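Local structure of putative curved DNA-binding protein (Chaetomium thermophilum var. thermophilum DSM 1495, 4IPA) at residues 81-86 and 301-306; 269-274 and 328-333. The protein is a thermophilic Arx1 of the peptidase M24 (methionine aminopeptidase-like) family, associated with ribosome biogenesis, and may bind DNA. All coordinates share one frame; numbering follows the deposited sequence.

Contact 1: residues 81-86 and 301-306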
ATOM      1  N   PHE A  81       7.194  11.625  -6.374  1.00 18.08           N
ATOM      2  CA  PHE A  81       6.320  10.487  -6.076  1.00 19.88           C
ATOM      3  C   PHE A  81       7.008   9.486  -5.124  1.00 21.62           C
ATOM      4  O   PHE A  81       8.189   9.204  -5.268  1.00 21.07           O
ATOM      5  CB  PHE A  81       5.974   9.730  -7.366  1.00 19.26           C
ATOM      6  CG  PHE A  81       5.097  10.491  -8.322  1.00 24.32           C
ATOM      7  CD1 PHE A  81       5.605  11.552  -9.068  1.00 22.41           C
ATOM      8  CD2 PHE A  81       3.768  10.126  -8.501  1.00 19.67           C
ATOM      9  CE1 PHE A  81       4.799  12.244  -9.961  1.00 22.35           C
ATOM     10  CE2 PHE A  81       2.957  10.821  -9.396  1.00 19.80           C
ATOM     11  CZ  PHE A  81       3.472  11.878 -10.124  1.00 20.65           C
ATOM     12  N   SER A  82       6.268   8.945  -4.163  1.00 20.14           N
ATOM     13  CA  SER A  82       6.694   7.729  -3.489  1.00 17.55           C
ATOM     14  C   SER A  82       6.031   6.537  -4.194  1.00 16.54           C
ATOM     15  O   SER A  82       6.430   5.396  -4.013  1.00 15.98           O
ATOM     16  CB  SER A  82       6.317   7.746  -1.998  1.00 15.92           C
ATOM     17  OG  SER A  82       4.903   7.746  -1.816  1.00 17.80           O
ATOM     18  N   HIS A  83       5.019   6.808  -5.016  1.00 17.05           N
ATOM     19  CA  HIS A  83       4.292   5.727  -5.696  1.00 14.34           C
ATOM     20  C   HIS A  83       3.387   6.317  -6.749  1.00 15.28           C
ATOM     21  O   HIS A  83       2.597   7.220  -6.450  1.00 16.79           O
ATOM     22  CB  HIS A  83       3.442   4.930  -4.703  1.00 14.44           C
ATOM     23  CG  HIS A  83       3.032   3.569  -5.187  1.00 15.54           C
ATOM     24  ND1 HIS A  83       1.989   3.369  -6.075  1.00 14.02           N
ATOM     25  CD2 HIS A  83       3.498   2.330  -4.875  1.00 14.22           C
ATOM     26  CE1 HIS A  83       1.846   2.075  -6.301  1.00 15.90           C
ATOM     27  NE2 HIS A  83       2.752   1.419  -5.588  1.00 13.43           N
ATOM     28  N   PRO A  84       3.474   5.796  -7.981  1.00 14.12           N
ATOM     29  CA  PRO A  84       2.618   6.251  -9.078  1.00 16.98           C
ATOM     30  C   PRO A  84       1.143   6.062  -8.732  1.00 16.02           C
ATOM     31  O   PRO A  84       0.813   5.192  -7.925  1.00 15.14           O
ATOM     32  CB  PRO A  84       2.997   5.304 -10.221  1.00 15.62           C
ATOM     33  CG  PRO A  84       3.462   4.075  -9.538  1.00 14.64           C
ATOM     34  CD  PRO A  84       4.228   4.583  -8.342  1.00 14.39           C
ATOM     35  N   THR A  85       0.276   6.880  -9.320  1.00 15.00           N
ATOM     36  CA  THR A  85      -1.156   6.680  -9.193  1.00 17.29           C
ATOM     37  C   THR A  85      -1.527   5.358  -9.849  1.00 17.41           C
ATOM     38  O   THR A  85      -1.221   5.128 -11.015  1.00 17.76           O
ATOM     39  CB  THR A  85      -1.944   7.780  -9.916  1.00 20.96           C
ATOM     40  OG1 THR A  85      -1.645   9.058  -9.343  1.00 17.90           O
ATOM     41  CG2 THR A  85      -3.435   7.512  -9.802  1.00 19.76           C
ATOM     42  N   THR A  86      -2.162   4.467  -9.108  1.00 16.11           N
ATOM     43  CA  THR A  86      -2.562   3.207  -9.712  1.00 16.33           C
ATOM     44  C   THR A  86      -4.017   2.940  -9.383  1.00 15.18           C
ATOM     45  O   THR A  86      -4.511   3.341  -8.332  1.00 15.39           O
ATOM     46  CB  THR A  86      -1.706   2.028  -9.225  1.00 14.49           C
ATOM     47  OG1 THR A  86      -1.815   1.933  -7.801  1.00 15.08           O
ATOM     48  CG2 THR A  86      -0.245   2.206  -9.643  1.00 13.33           C
ATOM     49  N   THR A 301      14.923   6.358  -5.876  1.00 19.94           N
ATOM     50  CA  THR A 301      14.737   4.943  -5.610  1.00 21.22           C
ATOM     51  C   THR A 301      13.263   4.609  -5.345  1.00 20.83           C
ATOM     52  O   THR A 301      12.940   3.536  -4.823  1.00 21.01           O
ATOM     53  CB  THR A 301      15.586   4.522  -4.414  1.00 25.32           C
ATOM     54  OG1 THR A 301      15.286   5.392  -3.320  1.00 27.03           O
ATOM     55  CG2 THR A 301      17.077   4.664  -4.750  1.00 24.62           C
ATOM     56  N   PHE A 302      12.373   5.525  -5.717  1.00 17.13           N
ATOM     57  CA  PHE A 302      10.951   5.326  -5.470  1.00 15.31           C
ATOM     58  C   PHE A 302      10.217   4.638  -6.635  1.00 18.16           C
ATOM     59  O   PHE A 302      10.599   4.771  -7.805  1.00 15.35           O
ATOM     60  CB  PHE A 302      10.283   6.641  -5.069  1.00 16.22           C
ATOM     61  CG  PHE A 302      10.699   7.142  -3.695  1.00 19.66           C
ATOM     62  CD1 PHE A 302      10.149   6.581  -2.539  1.00 15.28           C
ATOM     63  CD2 PHE A 302      11.633   8.175  -3.562  1.00 14.58           C
ATOM     64  CE1 PHE A 302      10.526   7.029  -1.265  1.00 16.42           C
ATOM     65  CE2 PHE A 302      12.018   8.644  -2.298  1.00 18.02           C
ATOM     66  CZ  PHE A 302      11.461   8.070  -1.136  1.00 18.81           C
ATOM     67  N   PRO A 303       9.159   3.879  -6.315  1.00 18.50           N
ATOM     68  CA  PRO A 303       8.425   3.200  -7.389  1.00 14.61           C
ATOM     69  C   PRO A 303       7.894   4.183  -8.409  1.00 15.90           C
ATOM     70  O   PRO A 303       7.568   5.324  -8.072  1.00 16.83           O
ATOM     71  CB  PRO A 303       7.283   2.499  -6.648  1.00 15.21           C
ATOM     72  CG  PRO A 303       7.853   2.254  -5.245  1.00 11.71           C
ATOM     73  CD  PRO A 303       8.676   3.495  -4.977  1.00 18.17           C
ATOM     74  N   PHE A 304       7.852   3.747  -9.666  1.00 17.14           N
ATOM     75  CA  PHE A 304       7.330   4.565 -10.751  1.00 17.05           C
ATOM     76  C   PHE A 304       6.667   3.666 -11.788  1.00 17.17           C
ATOM     77  O   PHE A 304       6.887   2.445 -11.808  1.00 15.21           O
ATOM     78  CB  PHE A 304       8.451   5.385 -11.392  1.00 16.88           C
ATOM     79  CG  PHE A 304       9.490   4.550 -12.054  1.00 15.77           C
ATOM     80  CD1 PHE A 304      10.547   4.021 -11.325  1.00 14.34           C
ATOM     81  CD2 PHE A 304       9.411   4.287 -13.404  1.00 15.23           C
ATOM     82  CE1 PHE A 304      11.495   3.235 -11.938  1.00 16.49           C
ATOM     83  CE2 PHE A 304      10.372   3.502 -14.030  1.00 15.64           C
ATOM     84  CZ  PHE A 304      11.405   2.968 -13.294  1.00 15.61           C
ATOM     85  N   SER A 305       5.830   4.269 -12.625  1.00 13.39           N
ATOM     86  CA  SER A 305       5.210   3.550 -13.725  1.00 17.63           C
ATOM     87  C   SER A 305       5.949   3.879 -15.012  1.00 17.20           C
ATOM     88  O   SER A 305       6.312   5.025 -15.233  1.00 19.64           O
ATOM     89  CB  SER A 305       3.738   3.956 -13.861  1.00 18.09           C
ATOM     90  OG  SER A 305       3.162   3.357 -15.010  1.00 16.72           O
ATOM     91  N   LEU A 306       6.162   2.890 -15.872  1.00 20.13           N
ATOM     92  CA  LEU A 306       6.710   3.166 -17.204  1.00 18.34           C
ATOM     93  C   LEU A 306       5.906   4.219 -17.981  1.00 17.55           C
ATOM     94  O   LEU A 306       6.456   4.943 -18.800  1.00 20.00           O
ATOM     95  CB  LEU A 306       6.783   1.890 -18.034  1.00 16.11           C
ATOM     96  CG  LEU A 306       7.713   0.754 -17.601  1.00 17.35           C
ATOM     97  CD1 LEU A 306       7.679  -0.344 -18.676  1.00 16.52           C
ATOM     98  CD2 LEU A 306       9.129   1.230 -17.372  1.00 16.16           C
TER

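Contact 2: residues 269-274 and 328-333. With SO4 (sulfate ion), chain E.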
ATOM      1  N   GLN A 269      -0.988  -8.942 -18.250  1.00 18.00           N
ATOM      2  CA  GLN A 269      -0.750  -7.522 -18.480  1.00 20.70           C
ATOM      3  C   GLN A 269       0.732  -7.190 -18.338  1.00 22.23           C
ATOM      4  O   GLN A 269       1.458  -7.822 -17.581  1.00 16.98           O
ATOM      5  CB  GLN A 269      -1.581  -6.648 -17.536  1.00 22.09           C
ATOM      6  CG  GLN A 269      -3.082  -6.727 -17.795  1.00 20.10           C
ATOM      7  CD  GLN A 269      -3.721  -7.940 -17.132  1.00 30.18           C
ATOM      8  OE1 GLN A 269      -3.068  -8.661 -16.367  1.00 23.72           O
ATOM      9  NE2 GLN A 269      -5.010  -8.168 -17.420  1.00 25.68           N
ATOM     10  N   ARG A 270       1.173  -6.210 -19.109  1.00 20.96           N
ATOM     11  CA  ARG A 270       2.550  -5.772 -19.086  1.00 22.84           C
ATOM     12  C   ARG A 270       2.933  -5.212 -17.701  1.00 19.46           C
ATOM     13  O   ARG A 270       2.200  -4.413 -17.114  1.00 13.03           O
ATOM     14  CB  ARG A 270       2.709  -4.714 -20.166  1.00 19.65           C
ATOM     15  CG  ARG A 270       4.029  -3.998 -20.211  1.00 21.00           C
ATOM     16  CD  ARG A 270       3.996  -3.012 -21.374  1.00 22.80           C
ATOM     17  NE  ARG A 270       5.047  -3.377 -22.293  1.00 36.70           N
ATOM     18  CZ  ARG A 270       4.884  -3.734 -23.555  1.00 33.06           C
ATOM     19  NH1 ARG A 270       3.687  -3.741 -24.128  1.00 30.45           N
ATOM     20  NH2 ARG A 270       5.958  -4.060 -24.250  1.00 40.77           N
ATOM     21  N   ALA A 271       4.070  -5.655 -17.179  1.00 17.28           N
ATOM     22  CA  ALA A 271       4.635  -5.084 -15.951  1.00 17.65           C
ATOM     23  C   ALA A 271       5.111  -3.656 -16.219  1.00 20.75           C
ATOM     24  O   ALA A 271       6.075  -3.450 -16.983  1.00 21.12           O
ATOM     25  CB  ALA A 271       5.796  -5.928 -15.472  1.00 18.06           C
ATOM     26  N   THR A 272       4.453  -2.671 -15.607  1.00 17.60           N
ATOM     27  CA  THR A 272       4.874  -1.281 -15.773  1.00 14.91           C
ATOM     28  C   THR A 272       5.428  -0.685 -14.496  1.00 14.69           C
ATOM     29  O   THR A 272       6.179   0.289 -14.537  1.00 19.45           O
ATOM     30  CB  THR A 272       3.731  -0.394 -16.298  1.00 17.70           C
ATOM     31  OG1 THR A 272       2.647  -0.406 -15.356  1.00 15.74           O
ATOM     32  CG2 THR A 272       3.248  -0.905 -17.679  1.00 16.71           C
ATOM     33  N   LEU A 273       5.063  -1.266 -13.360  1.00 15.71           N
ATOM     34  CA  LEU A 273       5.507  -0.755 -12.067  1.00 13.13           C
ATOM     35  C   LEU A 273       6.918  -1.243 -11.736  1.00 13.98           C
ATOM     36  O   LEU A 273       7.179  -2.436 -11.744  1.00 16.41           O
ATOM     37  CB  LEU A 273       4.524  -1.178 -10.975  1.00 15.50           C
ATOM     38  CG  LEU A 273       4.769  -0.637  -9.566  1.00 16.86           C
ATOM     39  CD1 LEU A 273       4.507   0.867  -9.554  1.00 14.59           C
ATOM     40  CD2 LEU A 273       3.864  -1.344  -8.572  1.00 17.72           C
ATOM     41  N   HIS A 274       7.828  -0.314 -11.457  1.00 15.34           N
ATOM     42  CA  HIS A 274       9.234  -0.647 -11.214  1.00 16.37           C
ATOM     43  C   HIS A 274       9.840   0.325 -10.195  1.00 15.53           C
ATOM     44  O   HIS A 274       9.224   1.317  -9.830  1.00 15.78           O
ATOM     45  CB  HIS A 274      10.074  -0.527 -12.507  1.00 16.93           C
ATOM     46  CG  HIS A 274       9.568  -1.341 -13.661  1.00 17.14           C
ATOM     47  ND1 HIS A 274      10.289  -2.389 -14.202  1.00 15.59           N
ATOM     48  CD2 HIS A 274       8.445  -1.227 -14.407  1.00 12.18           C
ATOM     49  CE1 HIS A 274       9.615  -2.902 -15.217  1.00 14.72           C
ATOM     50  NE2 HIS A 274       8.491  -2.226 -15.357  1.00 16.89           N
ATOM     51  N   PHE A 328      16.813  -2.115 -12.007  1.00 18.67           N
ATOM     52  CA  PHE A 328      15.401  -1.872 -11.740  1.00 19.85           C
ATOM     53  C   PHE A 328      14.838  -3.145 -11.117  1.00 20.78           C
ATOM     54  O   PHE A 328      15.171  -4.244 -11.543  1.00 18.77           O
ATOM     55  CB  PHE A 328      14.602  -1.608 -13.019  1.00 23.20           C
ATOM     56  CG  PHE A 328      14.814  -0.247 -13.633  1.00 20.07           C
ATOM     57  CD1 PHE A 328      15.805   0.608 -13.184  1.00 21.65           C
ATOM     58  CD2 PHE A 328      13.998   0.167 -14.674  1.00 20.54           C
ATOM     59  CE1 PHE A 328      15.976   1.850 -13.766  1.00 21.29           C
ATOM     60  CE2 PHE A 328      14.165   1.401 -15.272  1.00 19.34           C
ATOM     61  CZ  PHE A 328      15.155   2.246 -14.819  1.00 22.98           C
ATOM     62  N   ARG A 329      14.010  -2.993 -10.094  1.00 19.37           N
ATOM     63  CA  ARG A 329      13.157  -4.072  -9.656  1.00 20.74           C
ATOM     64  C   ARG A 329      11.851  -3.986 -10.454  1.00 19.14           C
ATOM     65  O   ARG A 329      11.290  -2.913 -10.644  1.00 18.83           O
ATOM     66  CB  ARG A 329      12.865  -3.961  -8.157  1.00 21.13           C
ATOM     67  CG  ARG A 329      11.953  -5.082  -7.631  1.00 28.38           C
ATOM     68  CD  ARG A 329      11.698  -4.967  -6.129  1.00 33.57           C
ATOM     69  NE  ARG A 329      12.946  -4.989  -5.376  1.00 36.64           N
ATOM     70  CZ  ARG A 329      13.587  -6.097  -5.048  1.00 37.82           C
ATOM     71  NH1 ARG A 329      13.087  -7.271  -5.412  1.00 48.51           N
ATOM     72  NH2 ARG A 329      14.721  -6.036  -4.365  1.00 36.83           N
ATOM     73  N   GLN A 330      11.363  -5.114 -10.923  1.00 19.17           N
ATOM     74  CA  GLN A 330      10.106  -5.123 -11.648  1.00 20.89           C
ATOM     75  C   GLN A 330       9.072  -5.765 -10.742  1.00 19.51           C
ATOM     76  O   GLN A 330       9.343  -6.787 -10.131  1.00 16.99           O
ATOM     77  CB  GLN A 330      10.265  -5.909 -12.953  1.00 18.02           C
ATOM     78  CG  GLN A 330       8.987  -6.305 -13.662  1.00 22.94           C
ATOM     79  CD  GLN A 330       9.247  -7.405 -14.695  1.00 24.15           C
ATOM     80  OE1 GLN A 330       9.223  -7.165 -15.890  1.00 30.19           O
ATOM     81  NE2 GLN A 330       9.517  -8.611 -14.221  1.00 30.39           N
ATOM     82  N   TYR A 331       7.901  -5.147 -10.646  1.00 16.36           N
ATOM     83  CA  TYR A 331       6.783  -5.732  -9.907  1.00 19.64           C
ATOM     84  C   TYR A 331       5.851  -6.395 -10.886  1.00 17.95           C
ATOM     85  O   TYR A 331       5.069  -5.729 -11.572  1.00 19.52           O
ATOM     86  CB  TYR A 331       6.034  -4.663  -9.101  1.00 17.02           C
ATOM     87  CG  TYR A 331       6.913  -4.033  -8.059  1.00 18.13           C
ATOM     88  CD1 TYR A 331       7.058  -4.619  -6.799  1.00 19.68           C
ATOM     89  CD2 TYR A 331       7.646  -2.884  -8.344  1.00 13.86           C
ATOM     90  CE1 TYR A 331       7.888  -4.055  -5.841  1.00 19.43           C
ATOM     91  CE2 TYR A 331       8.469  -2.308  -7.394  1.00 19.95           C
ATOM     92  CZ  TYR A 331       8.591  -2.896  -6.147  1.00 24.80           C
ATOM     93  OH  TYR A 331       9.418  -2.319  -5.212  1.00 24.04           O
ATOM     94  N   GLU A 332       5.954  -7.709 -10.960  1.00 18.90           N
ATOM     95  CA  GLU A 332       5.158  -8.475 -11.901  1.00 22.93           C
ATOM     96  C   GLU A 332       3.690  -8.295 -11.630  1.00 19.62           C
ATOM     97  O   GLU A 332       3.280  -8.087 -10.496  1.00 19.08           O
ATOM     98  CB  GLU A 332       5.517  -9.968 -11.868  1.00 22.89           C
ATOM     99  CG  GLU A 332       6.408 -10.406 -13.050  1.00 37.84           C
ATOM    100  CD  GLU A 332       5.812 -10.045 -14.442  1.00 46.31           C
ATOM    101  OE1 GLU A 332       4.568  -9.875 -14.550  1.00 33.41           O
ATOM    102  OE2 GLU A 332       6.591  -9.933 -15.426  1.00 39.17           O
ATOM    103  N   VAL A 333       2.909  -8.360 -12.697  1.00 20.44           N
ATOM    104  CA  VAL A 333       1.471  -8.285 -12.607  1.00 21.11           C
ATOM    105  C   VAL A 333       0.896  -9.577 -12.019  1.00 20.14           C
ATOM    106  O   VAL A 333       1.054 -10.652 -12.582  1.00 19.03           O
ATOM    107  CB  VAL A 333       0.873  -8.056 -13.994  1.00 20.36           C
ATOM    108  CG1 VAL A 333      -0.623  -7.879 -13.891  1.00 17.32           C
ATOM    109  CG2 VAL A 333       1.529  -6.843 -14.634  1.00 16.88           C
TER
HETATM  110  S   SO4 E 501       6.420  -4.986 -27.308  1.00 58.48           S
HETATM  111  O1  SO4 E 501       4.998  -5.324 -27.301  1.00 63.16           O
HETATM  112  O2  SO4 E 501       6.989  -5.285 -26.006  1.00 40.41           O
HETATM  113  O3  SO4 E 501       7.116  -5.776 -28.324  1.00 57.71           O
HETATM  114  O4  SO4 E 501       6.582  -3.569 -27.608  1.00 47.47           O
HETATM  115  O   HOH W   1       3.516  -3.806 -13.018  1.00 15.37           O

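Contact 1: residues 81-86 and 301-306
The hydroxyl OG of S305 is held by two groups, T97 OG1 and the backbone N of R307, while its CB packs 4.0 Å from P84 CB. Strand 79-88, part of an antiparallel sheet in this M24-family protein, turns a corner at a classic beta bulge, where S82 and H83 both face G121, and packs there on 301-306 through van der Waals contacts. Two proline rings do much of the work. P303 CD sits 3.1 Å from S82 O, and P84 CD lies 3.4 Å from P303 O, a reciprocal fit. The H83 side chain crosses P303 at about a right angle, and its CD2 only grazes P303 CB at 4.2 Å. CG of H83 is anti to the backbone N (chi1 -161°), and the ring is anchored within its own segment, ND1 donating to P84 O over 2.9 Å at 154°. The donor meets a lone pair in the carbonyl plane, which should restrain the imidazole from turning. The S82 hydroxyl is engaged by T129 O and A122 O. At the far end of the interface, F302 puts CB 3.3 Å from F81 O and turns CD1 to within 3.8 Å of S82 CA.

Contact 2: residues 269-274 and 328-333
The imidazole of H274 lies alongside the side chain of Q330, both pointing the same way, with ND1 3.7 Å from Q330 CB and CE1 close to CG. The two residues form an antiparallel non-hydrogen-bonded pair, so their side chains share a face of a small beta sheet; the ring and the amide planes are 55° apart. CG of H274 stands anti to the carbonyl carbon (chi1 -55°), and NE2 donates to A271 O over 3.2 Å, well above that carbonyl's plane. ND1 is buried and has no partner in the model. An alanine in place of H274 would probably leave A271 O without this donor and open a gap beside Q330 CB and CG. A271 CB also packs on Q330 CG and OE1. Next to the pair, Y331 N gives a nearly straight bond to L273 O (3.0 Å, 168°), and H274 CA adds a CA-H...O contact to R329 O. L273 CG packs 3.8 Å from Y331 CD2, while the phenol OH is held by E226. Between the same two residues the return link runs through a water, which accepts from L273 N and donates to Y331 O at 2.9 Å. V333 and Q269 then cross at about a right angle, V333 CG2 coming to 3.1 Å from Q269 O and CG1 to 3.6 Å from Q269 OE1. Strand 273-276 is the middle strand of a three-stranded antiparallel sheet, between 304-305 and 328-330; H274 rests on V319 and V323 of helix 312-324, and F328 is packed against I291, Y292 and V295 of helix 286-299.

From the N terminus the chain first lays down 81-86 in strand 79-88, and much later reaches 269-274. When it arrives at 301-306, contact 1 closes a loop of 214 intervening residues; 328-333 then returns to 269-274, and contact 2 closes a much shorter one of 53. The segments alternate, so the two loops cross. Their centres are about 11 Å apart and they are joined directly: F304 N lies 2.8 Å from H274 O and L306 N 2.9 Å from T272 O, both probable hydrogen bonds, while P84 CG packs on L273 CD1. Together they tie the sheet of strand 79-88 to the three-stranded sheet centred on 273-276.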